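Long-range contact in cerato-platanin-like protein (Moniliophthora perniciosa, PDB 3SUL), which is of unconfirmed function but belongs to the cerato-platanins, small secreted fungal proteins built on a double-psi beta-barrel: residues T21-D26 against V80-N85. Residues are numbered along the deposited sequence; the frame is centred on the assembly and turned at random.
Sequences TVACSD and VDVAGN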
loop_
_atom_site.group_PDB
_atom_site.type_symbol
_atom_site.label_atom_id
_atom_site.label_comp_id
_atom_site.label_asym_id
_atom_site.label_seq_id
_atom_site.Cartn_x
_atom_site.Cartn_y
_atom_site.Cartn_z
ATOM N N THR A 21 -13.664 -2.058 -4.689
ATOM C CA THR A 21 -13.109 -3.273 -5.328
ATOM C C THR A 21 -12.159 -3.956 -4.381
ATOM O O THR A 21 -11.532 -4.924 -4.777
ATOM C CB THR A 21 -12.335 -2.914 -6.589
ATOM O OG1 THR A 21 -11.184 -2.100 -6.275
ATOM C CG2 THR A 21 -13.252 -2.135 -7.597
ATOM N N VAL A 22 -11.949 -3.368 -3.198
ATOM C CA VAL A 22 -10.975 -3.893 -2.255
ATOM C C VAL A 22 -11.612 -4.188 -0.907
ATOM O O VAL A 22 -12.764 -3.877 -0.618
ATOM C CB VAL A 22 -9.692 -2.951 -2.088
ATOM C CG1 VAL A 22 -8.920 -2.811 -3.348
ATOM C CG2 VAL A 22 -10.090 -1.529 -1.524
ATOM N N ALA A 23 -10.841 -4.852 -0.031
ATOM C CA ALA A 23 -11.350 -5.260 1.252
ATOM C C ALA A 23 -11.663 -4.042 2.003
ATOM O O ALA A 23 -12.609 -4.038 2.761
ATOM C CB ALA A 23 -10.290 -6.060 2.064
ATOM N N CYS A 24 -10.902 -2.951 1.759
ATOM C CA CYS A 24 -11.105 -1.800 2.585
ATOM C C CYS A 24 -12.058 -0.812 1.937
ATOM O O CYS A 24 -11.733 0.318 1.693
ATOM C CB CYS A 24 -9.799 -1.118 2.885
ATOM S SG CYS A 24 -8.686 -2.244 3.771
ATOM N N SER A 25 -13.277 -1.268 1.770
ATOM C CA SER A 25 -14.281 -0.553 0.990
ATOM C C SER A 25 -15.103 0.245 1.948
ATOM O O SER A 25 -14.702 1.338 2.425
ATOM C CB SER A 25 -15.069 -1.588 0.212
ATOM O OG SER A 25 -15.610 -2.595 1.121
ATOM N N ASP A 26 -16.286 -0.245 2.288
ATOM C CA ASP A 26 -17.128 0.424 3.252
ATOM C C ASP A 26 -16.964 -0.202 4.648
ATOM O O ASP A 26 -15.920 -0.826 4.907
ATOM C CB ASP A 26 -18.589 0.472 2.784
ATOM C CG ASP A 26 -19.146 -0.891 2.513
ATOM O OD1 ASP A 26 -18.382 -1.850 2.656
ATOM O OD2 ASP A 26 -20.311 -0.949 2.125
ATOM N N VAL A 80 -4.808 -1.115 1.958
ATOM C CA VAL A 80 -6.214 -0.980 1.593
ATOM C C VAL A 80 -6.758 -2.291 1.093
ATOM O O VAL A 80 -7.915 -2.351 0.744
ATOM C CB VAL A 80 -6.432 0.064 0.486
ATOM C CG1 VAL A 80 -5.888 1.412 0.915
ATOM C CG2 VAL A 80 -5.745 -0.344 -0.810
ATOM N N ASP A 81 -5.905 -3.311 0.986
ATOM C CA ASP A 81 -6.398 -4.576 0.458
ATOM C C ASP A 81 -5.613 -5.752 1.060
ATOM O O ASP A 81 -4.591 -5.597 1.673
ATOM C CB ASP A 81 -6.368 -4.608 -1.081
ATOM C CG ASP A 81 -7.352 -5.631 -1.637
ATOM O OD1 ASP A 81 -8.146 -6.166 -0.821
ATOM O OD2 ASP A 81 -7.307 -5.861 -2.840
ATOM N N VAL A 82 -6.124 -6.939 0.851
ATOM C CA VAL A 82 -5.486 -8.157 1.344
ATOM C C VAL A 82 -4.279 -8.466 0.475
ATOM O O VAL A 82 -4.354 -8.490 -0.771
ATOM C CB VAL A 82 -6.522 -9.302 1.265
ATOM C CG1 VAL A 82 -5.867 -10.667 1.721
ATOM C CG2 VAL A 82 -7.681 -8.986 2.145
ATOM N N ALA A 83 -3.111 -8.671 1.114
ATOM C CA ALA A 83 -1.998 -9.293 0.370
ATOM C C ALA A 83 -1.759 -10.619 1.041
ATOM O O ALA A 83 -2.004 -10.750 2.245
ATOM C CB ALA A 83 -0.736 -8.471 0.370
ATOM N N GLY A 84 -1.341 -11.593 0.237
ATOM C CA GLY A 84 -0.958 -12.907 0.772
ATOM C C GLY A 84 0.329 -12.799 1.557
ATOM O O GLY A 84 0.448 -13.258 2.713
ATOM N N ASN A 85 1.298 -12.142 0.931
ATOM C CA ASN A 85 2.589 -12.050 1.543
ATOM C C ASN A 85 3.216 -10.691 1.317
ATOM O O ASN A 85 3.495 -10.240 0.149
ATOM C CB ASN A 85 3.492 -13.223 1.063
ATOM C CG ASN A 85 4.817 -13.263 1.779
ATOM O OD1 ASN A 85 4.876 -13.165 3.003
ATOM N ND2 ASN A 85 5.897 -13.405 1.011
HETATM O O HOH W 1 -9.680 -7.073 -4.357
#
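Asp-81 and Ala-23 meet through a hydrogen bond that illustrates how a single carboxylate can hold a loop against the end of a strand. The amide N of Ala-23 donates a hydrogen bond to Asp-81 OD1 at 3.1 Å, nearly straight (161°) and coming down from above the carboxylate plane. The same OD1 also receives a weak bond from the amide N of Val-82, 2.7 Å away, while a water donates one hydrogen bond to Asp-81 OD2 and another to Thr-21 O. Val-22 packs across the carboxylate, its CG1 lying 3.5 Å from Asp-81 OD2. With CG anti to its own backbone N (chi1 -157°), Asp-81 extends its carboxylate to both the Ala-23 amide and the bridging water. Replacing Asp-81 by an alanine would probably leave the Ala-23 amide without its acceptor, break the water bridge to Thr-21 O and open a gap beside Val-22.

A second bond, more bent, joins the backbones: Cys-24 N to Val-80 O, 3.2 Å. Val-22 CG2 also gathers around this carbonyl oxygen. Cys-24 SG lies 3.1 Å from Val-80 O, a close approach beside the bond. Beyond the carboxylate bond, Ala-23 CB touches Val-82 CG2 at 3.9 Å.

Further out, the disulfide between Cys-24 and Cys-60 ties the loop covalently to another part of the chain, and Cys-24 sits at the centre of an inverse gamma turn. Backbone bonds between Val-80 and Gly-47 and between Asp-81 and Val-49 fix the opposing segment against strand 45-49. The contact thus fastens a disulfide-linked loop of the cerato-platanin fold to the corner that the chain turns at the end of strand 73-80 in its double-psi beta-barrel.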